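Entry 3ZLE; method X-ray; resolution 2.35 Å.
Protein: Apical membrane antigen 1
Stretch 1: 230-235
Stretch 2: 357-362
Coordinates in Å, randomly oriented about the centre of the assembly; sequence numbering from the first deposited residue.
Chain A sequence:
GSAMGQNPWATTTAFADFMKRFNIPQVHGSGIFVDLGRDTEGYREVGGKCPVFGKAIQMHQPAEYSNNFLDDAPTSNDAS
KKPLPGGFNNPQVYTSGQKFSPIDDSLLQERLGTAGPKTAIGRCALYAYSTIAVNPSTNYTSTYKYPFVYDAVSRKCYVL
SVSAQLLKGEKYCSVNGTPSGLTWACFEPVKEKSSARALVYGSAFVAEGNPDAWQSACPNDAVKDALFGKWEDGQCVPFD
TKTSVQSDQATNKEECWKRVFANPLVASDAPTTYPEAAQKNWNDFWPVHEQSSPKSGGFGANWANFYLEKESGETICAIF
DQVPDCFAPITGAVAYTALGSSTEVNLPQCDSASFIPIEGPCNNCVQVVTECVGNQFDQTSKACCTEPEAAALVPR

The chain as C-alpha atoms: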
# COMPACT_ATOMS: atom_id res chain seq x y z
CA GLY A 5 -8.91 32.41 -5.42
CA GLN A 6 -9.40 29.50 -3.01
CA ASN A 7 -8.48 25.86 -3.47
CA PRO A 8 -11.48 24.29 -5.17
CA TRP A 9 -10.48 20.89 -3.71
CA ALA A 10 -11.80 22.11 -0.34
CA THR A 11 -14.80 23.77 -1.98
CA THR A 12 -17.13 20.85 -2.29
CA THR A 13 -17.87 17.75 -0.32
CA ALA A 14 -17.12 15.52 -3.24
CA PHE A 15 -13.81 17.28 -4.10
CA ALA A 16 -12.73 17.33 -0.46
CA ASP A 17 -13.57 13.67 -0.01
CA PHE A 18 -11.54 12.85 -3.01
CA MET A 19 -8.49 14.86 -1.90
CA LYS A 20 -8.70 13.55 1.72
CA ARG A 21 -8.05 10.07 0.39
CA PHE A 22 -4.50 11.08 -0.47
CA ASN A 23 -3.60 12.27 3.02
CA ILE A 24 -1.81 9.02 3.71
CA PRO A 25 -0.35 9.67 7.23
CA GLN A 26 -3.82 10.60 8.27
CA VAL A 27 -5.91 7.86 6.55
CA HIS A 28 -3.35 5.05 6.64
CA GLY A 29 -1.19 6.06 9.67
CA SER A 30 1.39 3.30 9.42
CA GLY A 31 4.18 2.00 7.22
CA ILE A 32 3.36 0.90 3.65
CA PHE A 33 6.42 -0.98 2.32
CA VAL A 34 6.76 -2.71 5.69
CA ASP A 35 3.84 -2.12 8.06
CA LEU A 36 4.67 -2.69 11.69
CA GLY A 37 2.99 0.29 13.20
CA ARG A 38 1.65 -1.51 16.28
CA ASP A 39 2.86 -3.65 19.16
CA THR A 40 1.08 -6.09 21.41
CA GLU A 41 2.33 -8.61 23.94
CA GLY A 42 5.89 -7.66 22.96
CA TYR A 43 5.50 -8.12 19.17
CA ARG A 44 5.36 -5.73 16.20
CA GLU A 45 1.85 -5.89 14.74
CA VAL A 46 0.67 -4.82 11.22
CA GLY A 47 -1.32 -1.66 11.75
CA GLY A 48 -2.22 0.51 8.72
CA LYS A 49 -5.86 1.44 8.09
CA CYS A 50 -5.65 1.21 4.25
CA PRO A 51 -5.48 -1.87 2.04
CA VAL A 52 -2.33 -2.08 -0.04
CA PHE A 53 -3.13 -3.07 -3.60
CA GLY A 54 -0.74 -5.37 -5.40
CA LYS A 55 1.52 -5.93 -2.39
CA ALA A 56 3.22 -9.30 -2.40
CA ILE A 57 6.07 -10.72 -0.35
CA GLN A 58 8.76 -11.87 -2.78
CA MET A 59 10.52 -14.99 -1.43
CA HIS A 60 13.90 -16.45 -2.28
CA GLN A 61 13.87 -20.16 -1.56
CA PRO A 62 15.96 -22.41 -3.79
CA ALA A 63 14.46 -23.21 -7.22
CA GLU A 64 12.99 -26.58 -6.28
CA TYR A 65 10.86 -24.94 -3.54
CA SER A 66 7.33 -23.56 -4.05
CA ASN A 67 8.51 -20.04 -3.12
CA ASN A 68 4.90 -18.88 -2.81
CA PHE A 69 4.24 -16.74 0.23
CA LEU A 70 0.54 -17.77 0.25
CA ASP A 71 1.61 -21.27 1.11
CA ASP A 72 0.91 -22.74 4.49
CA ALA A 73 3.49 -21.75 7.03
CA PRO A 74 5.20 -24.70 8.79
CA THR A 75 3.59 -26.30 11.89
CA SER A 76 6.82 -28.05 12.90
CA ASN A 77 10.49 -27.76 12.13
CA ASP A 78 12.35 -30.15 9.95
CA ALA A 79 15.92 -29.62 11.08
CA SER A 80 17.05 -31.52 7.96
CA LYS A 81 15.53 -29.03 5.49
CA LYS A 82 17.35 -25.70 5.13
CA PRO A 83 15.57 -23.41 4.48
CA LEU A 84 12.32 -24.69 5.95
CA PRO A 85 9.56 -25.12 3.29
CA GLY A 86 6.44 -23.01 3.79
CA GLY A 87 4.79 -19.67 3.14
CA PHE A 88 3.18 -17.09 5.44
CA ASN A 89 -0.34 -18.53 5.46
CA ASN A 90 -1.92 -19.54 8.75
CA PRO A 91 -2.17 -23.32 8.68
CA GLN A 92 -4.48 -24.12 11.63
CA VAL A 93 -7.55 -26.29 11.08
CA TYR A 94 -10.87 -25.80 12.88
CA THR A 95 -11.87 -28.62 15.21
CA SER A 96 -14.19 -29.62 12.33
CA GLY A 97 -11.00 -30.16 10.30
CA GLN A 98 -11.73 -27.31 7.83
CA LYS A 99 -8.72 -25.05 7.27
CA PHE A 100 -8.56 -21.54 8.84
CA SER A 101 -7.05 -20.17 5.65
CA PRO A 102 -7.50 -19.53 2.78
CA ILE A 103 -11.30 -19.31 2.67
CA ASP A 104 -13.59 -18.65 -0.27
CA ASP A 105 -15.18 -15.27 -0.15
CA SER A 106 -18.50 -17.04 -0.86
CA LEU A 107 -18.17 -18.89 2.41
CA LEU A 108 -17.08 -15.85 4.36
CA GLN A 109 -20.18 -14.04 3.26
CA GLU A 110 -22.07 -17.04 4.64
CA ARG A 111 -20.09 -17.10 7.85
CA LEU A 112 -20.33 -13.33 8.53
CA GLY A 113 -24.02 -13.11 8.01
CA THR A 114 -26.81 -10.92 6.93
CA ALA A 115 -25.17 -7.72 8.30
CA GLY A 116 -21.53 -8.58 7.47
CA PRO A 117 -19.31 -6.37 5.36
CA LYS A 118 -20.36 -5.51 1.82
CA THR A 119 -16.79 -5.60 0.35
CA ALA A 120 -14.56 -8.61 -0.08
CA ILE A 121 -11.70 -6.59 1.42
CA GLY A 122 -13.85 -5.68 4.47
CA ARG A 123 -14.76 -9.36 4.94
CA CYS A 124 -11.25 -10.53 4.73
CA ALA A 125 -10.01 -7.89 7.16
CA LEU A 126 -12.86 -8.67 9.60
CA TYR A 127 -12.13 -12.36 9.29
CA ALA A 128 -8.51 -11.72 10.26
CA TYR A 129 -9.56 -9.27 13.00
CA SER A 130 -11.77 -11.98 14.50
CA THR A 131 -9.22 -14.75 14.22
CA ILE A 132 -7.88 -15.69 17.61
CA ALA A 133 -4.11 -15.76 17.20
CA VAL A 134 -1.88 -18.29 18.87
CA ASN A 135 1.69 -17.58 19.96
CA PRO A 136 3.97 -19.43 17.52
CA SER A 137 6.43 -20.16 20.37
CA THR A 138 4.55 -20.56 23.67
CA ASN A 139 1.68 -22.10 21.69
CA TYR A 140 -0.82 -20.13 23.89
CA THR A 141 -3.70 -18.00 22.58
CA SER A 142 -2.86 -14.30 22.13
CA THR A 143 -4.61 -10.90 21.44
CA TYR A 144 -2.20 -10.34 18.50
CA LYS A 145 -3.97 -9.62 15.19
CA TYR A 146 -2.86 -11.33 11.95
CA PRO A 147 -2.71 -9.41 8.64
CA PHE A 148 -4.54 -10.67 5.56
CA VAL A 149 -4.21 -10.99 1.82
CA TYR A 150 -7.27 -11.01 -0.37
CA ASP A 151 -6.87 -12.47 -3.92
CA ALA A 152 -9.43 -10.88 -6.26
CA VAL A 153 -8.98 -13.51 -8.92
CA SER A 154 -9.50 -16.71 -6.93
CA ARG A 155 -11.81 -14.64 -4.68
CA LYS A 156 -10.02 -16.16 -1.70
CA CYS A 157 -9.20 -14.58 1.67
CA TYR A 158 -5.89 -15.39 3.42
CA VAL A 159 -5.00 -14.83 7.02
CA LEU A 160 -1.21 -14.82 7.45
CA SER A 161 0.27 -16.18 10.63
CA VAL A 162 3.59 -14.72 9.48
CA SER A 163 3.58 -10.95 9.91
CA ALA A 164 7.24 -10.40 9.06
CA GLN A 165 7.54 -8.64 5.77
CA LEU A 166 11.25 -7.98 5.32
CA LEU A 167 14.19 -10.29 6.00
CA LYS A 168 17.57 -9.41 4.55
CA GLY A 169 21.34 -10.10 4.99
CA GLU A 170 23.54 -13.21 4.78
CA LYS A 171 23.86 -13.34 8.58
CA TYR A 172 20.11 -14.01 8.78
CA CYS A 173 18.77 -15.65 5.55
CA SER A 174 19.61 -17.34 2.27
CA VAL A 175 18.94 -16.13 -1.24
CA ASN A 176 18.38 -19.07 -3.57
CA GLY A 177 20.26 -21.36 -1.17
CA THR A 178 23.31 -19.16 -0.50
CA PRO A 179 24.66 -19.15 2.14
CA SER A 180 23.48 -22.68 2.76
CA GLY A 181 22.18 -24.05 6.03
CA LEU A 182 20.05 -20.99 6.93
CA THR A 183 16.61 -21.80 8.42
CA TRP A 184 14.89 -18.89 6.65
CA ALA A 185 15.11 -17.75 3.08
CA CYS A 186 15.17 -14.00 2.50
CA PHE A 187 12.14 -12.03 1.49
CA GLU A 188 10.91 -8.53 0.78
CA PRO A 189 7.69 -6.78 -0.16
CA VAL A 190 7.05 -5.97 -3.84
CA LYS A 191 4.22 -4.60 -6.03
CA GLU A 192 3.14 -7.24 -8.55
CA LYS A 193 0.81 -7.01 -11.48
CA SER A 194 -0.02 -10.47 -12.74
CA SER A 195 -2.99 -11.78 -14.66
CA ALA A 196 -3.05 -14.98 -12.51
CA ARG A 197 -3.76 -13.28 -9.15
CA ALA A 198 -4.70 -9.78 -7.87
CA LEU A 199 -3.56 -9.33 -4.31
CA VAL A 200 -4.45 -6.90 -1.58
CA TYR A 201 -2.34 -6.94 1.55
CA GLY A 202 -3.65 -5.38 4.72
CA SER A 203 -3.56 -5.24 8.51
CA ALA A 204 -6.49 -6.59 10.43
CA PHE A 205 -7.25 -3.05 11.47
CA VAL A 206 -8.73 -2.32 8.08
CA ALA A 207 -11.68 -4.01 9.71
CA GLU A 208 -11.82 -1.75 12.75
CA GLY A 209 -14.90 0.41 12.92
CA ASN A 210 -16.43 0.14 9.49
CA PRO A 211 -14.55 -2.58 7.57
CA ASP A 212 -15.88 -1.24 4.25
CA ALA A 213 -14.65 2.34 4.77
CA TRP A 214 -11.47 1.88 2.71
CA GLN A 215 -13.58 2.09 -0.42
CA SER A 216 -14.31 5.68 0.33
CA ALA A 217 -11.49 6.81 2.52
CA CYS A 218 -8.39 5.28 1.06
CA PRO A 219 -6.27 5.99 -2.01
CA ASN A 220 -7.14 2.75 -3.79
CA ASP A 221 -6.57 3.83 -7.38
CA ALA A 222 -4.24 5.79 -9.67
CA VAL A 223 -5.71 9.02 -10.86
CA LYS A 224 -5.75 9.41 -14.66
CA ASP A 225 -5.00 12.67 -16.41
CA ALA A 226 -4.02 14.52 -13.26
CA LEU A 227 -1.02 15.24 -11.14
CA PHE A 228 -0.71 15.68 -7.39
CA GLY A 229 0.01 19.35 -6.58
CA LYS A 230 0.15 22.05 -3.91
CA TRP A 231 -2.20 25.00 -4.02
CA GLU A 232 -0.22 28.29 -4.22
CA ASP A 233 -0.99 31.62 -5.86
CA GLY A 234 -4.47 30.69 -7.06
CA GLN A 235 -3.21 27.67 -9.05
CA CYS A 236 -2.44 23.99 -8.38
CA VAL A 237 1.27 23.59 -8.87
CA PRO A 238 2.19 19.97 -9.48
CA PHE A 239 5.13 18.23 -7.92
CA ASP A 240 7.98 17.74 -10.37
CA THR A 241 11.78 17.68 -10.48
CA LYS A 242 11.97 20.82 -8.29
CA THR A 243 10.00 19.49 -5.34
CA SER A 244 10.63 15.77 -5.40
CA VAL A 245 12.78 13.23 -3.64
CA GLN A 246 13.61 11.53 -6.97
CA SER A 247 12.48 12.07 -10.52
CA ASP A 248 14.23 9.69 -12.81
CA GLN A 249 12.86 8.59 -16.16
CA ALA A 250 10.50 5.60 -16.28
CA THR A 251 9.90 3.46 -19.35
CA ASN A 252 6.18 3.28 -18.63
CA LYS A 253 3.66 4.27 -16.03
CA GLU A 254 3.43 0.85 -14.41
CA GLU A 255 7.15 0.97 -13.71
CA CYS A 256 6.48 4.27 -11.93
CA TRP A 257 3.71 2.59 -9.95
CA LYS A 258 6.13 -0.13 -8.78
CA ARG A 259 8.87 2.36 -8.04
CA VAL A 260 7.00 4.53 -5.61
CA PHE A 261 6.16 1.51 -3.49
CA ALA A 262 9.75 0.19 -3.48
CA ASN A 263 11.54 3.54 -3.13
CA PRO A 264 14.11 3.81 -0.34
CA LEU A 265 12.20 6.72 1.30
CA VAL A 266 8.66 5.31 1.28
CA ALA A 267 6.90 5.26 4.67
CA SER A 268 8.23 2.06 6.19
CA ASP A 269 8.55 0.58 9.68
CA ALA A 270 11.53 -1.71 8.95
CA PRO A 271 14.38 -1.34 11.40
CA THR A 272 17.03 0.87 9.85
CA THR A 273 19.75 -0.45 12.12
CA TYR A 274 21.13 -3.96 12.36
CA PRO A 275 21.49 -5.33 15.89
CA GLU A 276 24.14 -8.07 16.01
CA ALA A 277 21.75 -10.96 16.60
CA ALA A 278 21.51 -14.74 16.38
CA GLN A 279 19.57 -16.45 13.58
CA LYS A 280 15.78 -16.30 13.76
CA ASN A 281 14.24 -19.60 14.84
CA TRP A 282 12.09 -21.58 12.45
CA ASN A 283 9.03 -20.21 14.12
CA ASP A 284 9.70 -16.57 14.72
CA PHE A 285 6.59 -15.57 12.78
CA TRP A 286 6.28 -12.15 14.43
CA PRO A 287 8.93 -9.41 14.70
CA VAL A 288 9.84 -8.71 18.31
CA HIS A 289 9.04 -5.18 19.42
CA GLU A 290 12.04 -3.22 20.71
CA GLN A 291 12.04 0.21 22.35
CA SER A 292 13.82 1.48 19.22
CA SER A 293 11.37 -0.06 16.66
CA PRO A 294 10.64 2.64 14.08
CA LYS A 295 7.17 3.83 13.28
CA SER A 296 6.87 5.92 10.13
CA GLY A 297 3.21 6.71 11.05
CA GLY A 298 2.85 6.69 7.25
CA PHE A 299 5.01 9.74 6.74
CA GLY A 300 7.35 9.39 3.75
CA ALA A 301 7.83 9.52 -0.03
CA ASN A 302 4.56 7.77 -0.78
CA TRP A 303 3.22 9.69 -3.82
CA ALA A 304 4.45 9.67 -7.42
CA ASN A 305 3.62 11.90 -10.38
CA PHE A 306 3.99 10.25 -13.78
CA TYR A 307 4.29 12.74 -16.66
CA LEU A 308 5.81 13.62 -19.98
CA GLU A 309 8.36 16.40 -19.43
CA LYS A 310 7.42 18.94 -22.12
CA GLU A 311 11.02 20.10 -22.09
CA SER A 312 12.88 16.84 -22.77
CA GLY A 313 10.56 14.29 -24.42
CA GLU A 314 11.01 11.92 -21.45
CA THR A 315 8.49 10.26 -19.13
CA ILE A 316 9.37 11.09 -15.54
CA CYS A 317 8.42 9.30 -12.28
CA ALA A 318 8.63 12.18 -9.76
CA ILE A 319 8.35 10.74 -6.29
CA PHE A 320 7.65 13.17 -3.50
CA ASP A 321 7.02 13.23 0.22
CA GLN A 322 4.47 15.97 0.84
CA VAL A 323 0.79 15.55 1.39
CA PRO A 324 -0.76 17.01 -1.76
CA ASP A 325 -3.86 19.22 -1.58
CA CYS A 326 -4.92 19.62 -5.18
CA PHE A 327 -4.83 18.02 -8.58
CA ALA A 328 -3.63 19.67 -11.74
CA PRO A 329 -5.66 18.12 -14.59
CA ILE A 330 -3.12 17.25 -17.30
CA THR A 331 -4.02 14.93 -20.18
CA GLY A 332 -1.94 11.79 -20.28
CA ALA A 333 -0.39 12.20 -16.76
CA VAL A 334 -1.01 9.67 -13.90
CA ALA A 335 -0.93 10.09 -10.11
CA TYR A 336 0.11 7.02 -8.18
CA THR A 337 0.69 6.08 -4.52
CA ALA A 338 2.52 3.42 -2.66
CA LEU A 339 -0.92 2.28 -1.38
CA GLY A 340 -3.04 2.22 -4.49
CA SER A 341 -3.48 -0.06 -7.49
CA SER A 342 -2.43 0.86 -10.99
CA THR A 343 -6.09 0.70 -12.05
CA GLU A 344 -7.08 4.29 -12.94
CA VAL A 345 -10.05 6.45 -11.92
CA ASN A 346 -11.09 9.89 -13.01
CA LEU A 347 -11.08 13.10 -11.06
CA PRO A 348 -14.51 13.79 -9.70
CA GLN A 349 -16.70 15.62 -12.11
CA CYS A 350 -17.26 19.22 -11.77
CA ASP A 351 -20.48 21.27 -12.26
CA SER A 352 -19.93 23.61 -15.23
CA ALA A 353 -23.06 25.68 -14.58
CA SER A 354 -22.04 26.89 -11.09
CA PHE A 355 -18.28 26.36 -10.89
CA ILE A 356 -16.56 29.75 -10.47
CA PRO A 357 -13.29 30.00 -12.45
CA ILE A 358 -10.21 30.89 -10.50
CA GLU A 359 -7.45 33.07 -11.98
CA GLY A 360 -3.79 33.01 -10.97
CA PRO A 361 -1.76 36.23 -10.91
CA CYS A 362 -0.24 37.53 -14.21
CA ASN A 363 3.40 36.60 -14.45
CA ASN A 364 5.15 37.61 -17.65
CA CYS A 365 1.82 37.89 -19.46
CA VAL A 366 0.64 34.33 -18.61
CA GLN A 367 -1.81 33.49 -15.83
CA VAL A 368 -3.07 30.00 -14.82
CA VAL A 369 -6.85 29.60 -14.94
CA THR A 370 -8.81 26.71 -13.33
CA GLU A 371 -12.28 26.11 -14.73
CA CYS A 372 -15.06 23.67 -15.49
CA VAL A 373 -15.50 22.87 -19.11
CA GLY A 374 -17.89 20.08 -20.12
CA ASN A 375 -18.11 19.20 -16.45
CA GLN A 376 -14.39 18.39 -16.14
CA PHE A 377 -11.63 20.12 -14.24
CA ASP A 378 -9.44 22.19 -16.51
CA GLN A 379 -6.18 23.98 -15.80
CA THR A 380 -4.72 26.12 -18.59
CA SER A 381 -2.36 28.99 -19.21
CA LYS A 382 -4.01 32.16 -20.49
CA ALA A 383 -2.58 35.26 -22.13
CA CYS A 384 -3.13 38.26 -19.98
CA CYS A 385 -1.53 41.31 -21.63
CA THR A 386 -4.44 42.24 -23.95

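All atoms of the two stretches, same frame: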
# COMPACT_ATOMS: atom_id res chain seq x y z
N LYS A 230 0.29 21.22 -5.08
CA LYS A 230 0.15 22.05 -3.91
C LYS A 230 -0.46 23.36 -4.34
O LYS A 230 0.07 24.03 -5.21
CB LYS A 230 1.53 22.34 -3.30
CG LYS A 230 1.49 22.68 -1.81
CD LYS A 230 0.99 21.47 -0.99
CE LYS A 230 1.27 21.63 0.50
NZ LYS A 230 2.55 20.98 0.90
N TRP A 231 -1.55 23.76 -3.69
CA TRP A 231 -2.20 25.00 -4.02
C TRP A 231 -1.37 26.19 -3.53
O TRP A 231 -1.06 26.28 -2.34
CB TRP A 231 -3.59 25.05 -3.37
CG TRP A 231 -4.42 26.16 -3.87
CD1 TRP A 231 -4.60 27.39 -3.29
CD2 TRP A 231 -5.11 26.20 -5.13
NE1 TRP A 231 -5.44 28.15 -4.06
CE2 TRP A 231 -5.74 27.46 -5.21
CE3 TRP A 231 -5.31 25.27 -6.17
CZ2 TRP A 231 -6.59 27.81 -6.28
CZ3 TRP A 231 -6.13 25.61 -7.24
CH2 TRP A 231 -6.75 26.90 -7.29
N GLU A 232 -1.03 27.09 -4.46
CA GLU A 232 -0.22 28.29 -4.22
C GLU A 232 -0.54 29.31 -5.31
O GLU A 232 -0.45 29.00 -6.50
CB GLU A 232 1.28 27.98 -4.33
CG GLU A 232 1.81 26.89 -3.42
CD GLU A 232 3.16 26.37 -3.91
OE1 GLU A 232 3.79 27.08 -4.72
OE2 GLU A 232 3.55 25.24 -3.53
N ASP A 233 -0.84 30.53 -4.90
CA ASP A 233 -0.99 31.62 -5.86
C ASP A 233 -2.15 31.37 -6.81
O ASP A 233 -2.04 31.59 -8.01
CB ASP A 233 0.29 31.80 -6.66
CG ASP A 233 1.37 32.49 -5.88
OD1 ASP A 233 1.08 33.54 -5.27
OD2 ASP A 233 2.51 31.98 -5.87
N GLY A 234 -3.26 30.88 -6.27
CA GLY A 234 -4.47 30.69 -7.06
C GLY A 234 -4.41 29.66 -8.18
O GLY A 234 -5.27 29.67 -9.06
N GLN A 235 -3.59 28.63 -8.00
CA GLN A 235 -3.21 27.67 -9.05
C GLN A 235 -2.78 26.42 -8.27
O GLN A 235 -2.26 26.57 -7.16
CB GLN A 235 -2.04 28.26 -9.85
CG GLN A 235 -0.96 27.31 -10.27
CD GLN A 235 0.11 27.99 -11.10
OE1 GLN A 235 0.36 29.19 -10.98
NE2 GLN A 235 0.74 27.24 -11.95
N PRO A 357 -14.67 30.13 -11.98
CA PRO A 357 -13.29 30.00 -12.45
C PRO A 357 -12.35 30.81 -11.60
O PRO A 357 -12.73 31.85 -11.08
CB PRO A 357 -13.34 30.57 -13.88
CG PRO A 357 -14.54 31.46 -13.90
CD PRO A 357 -15.53 30.84 -12.96
N ILE A 358 -11.14 30.31 -11.43
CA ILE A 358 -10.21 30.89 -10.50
C ILE A 358 -9.00 31.27 -11.32
O ILE A 358 -8.44 30.41 -11.99
CB ILE A 358 -9.76 29.83 -9.48
CG1 ILE A 358 -10.96 29.20 -8.77
CG2 ILE A 358 -8.69 30.36 -8.56
CD1 ILE A 358 -11.11 27.73 -9.04
N GLU A 359 -8.50 32.50 -11.14
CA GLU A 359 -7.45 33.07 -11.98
C GLU A 359 -6.19 33.29 -11.18
O GLU A 359 -6.18 34.14 -10.32
CB GLU A 359 -7.88 34.46 -12.48
CG GLU A 359 -9.26 34.54 -13.10
CD GLU A 359 -9.42 35.77 -14.00
OE1 GLU A 359 -8.46 36.56 -14.12
OE2 GLU A 359 -10.50 35.94 -14.60
N GLY A 360 -5.09 32.66 -11.56
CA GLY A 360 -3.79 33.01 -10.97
C GLY A 360 -3.38 34.46 -11.22
O GLY A 360 -4.03 35.19 -11.97
N PRO A 361 -2.28 34.89 -10.60
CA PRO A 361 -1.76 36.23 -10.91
C PRO A 361 -1.03 36.25 -12.27
O PRO A 361 -0.52 35.20 -12.70
CB PRO A 361 -0.77 36.47 -9.76
CG PRO A 361 -0.30 35.10 -9.36
CD PRO A 361 -1.28 34.07 -9.89
N CYS A 362 -1.01 37.40 -12.95
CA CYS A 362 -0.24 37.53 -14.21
C CYS A 362 1.23 37.58 -13.96
O CYS A 362 1.73 38.57 -13.44
CB CYS A 362 -0.61 38.79 -14.99
SG CYS A 362 -2.10 38.69 -15.98

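The contact between residues 230-235 and 357-362 is small, burying 218 Å² over both sides, and rests on van der Waals packing alone; no hydrogen bond crosses it. Its first element is a tight turn, closed by a hydrogen bond from Glu 232 N to Gln 235 O (3.0 Å) and a weak return bond from Gln 235 N to Glu 232 O (3.5 Å). Asp 233 and Gly 234, at the tip, both have positive phi (64° and 65°), a conformation that by itself favours glycine.

The nearest pair of CA atoms is Gly 234 CA and Gly 360 CA, 4.6 Å apart. A side chain at Gly 234 would point toward the partner: an ideal CB would sit 3.6 Å from both Gly 360 CA and Glu 359 O, close but without a clash, so the case for glycine here rests on its phi.

Ile 358 supplies the main side chain. Its CA-to-CB bond points toward the turn, and chi1 of -56° (m) accompanies a placement of CG2 3.5 Å from Gly 234 O and 4.0 Å from Trp 231 CZ2. Its chi2 of 117° lies between wells. Trp 231 leaves its backbone sideways, but the t rotamer (chi1 -169°) with chi2 of -97° carries the indole nearer, so that Ile 358 meets the ring at its edge, near its plane. The atom it meets there is a carbon, while NE1 is hydrogen-bonded elsewhere in the structure.

At the exposed margin, Pro 361 lays its C-gamma endo ring beside Asp 233, with CD 3.2 Å from Asp 233 O and 4.2 Å from Asp 233 CB. Asp 233 leaves its backbone sideways in the m rotamer (chi1 -76°) and is exposed, which suits its charge. Glu 359, its CA-to-CB bond pointing away, adopts an m, t conformation and likewise leaves its charge exposed.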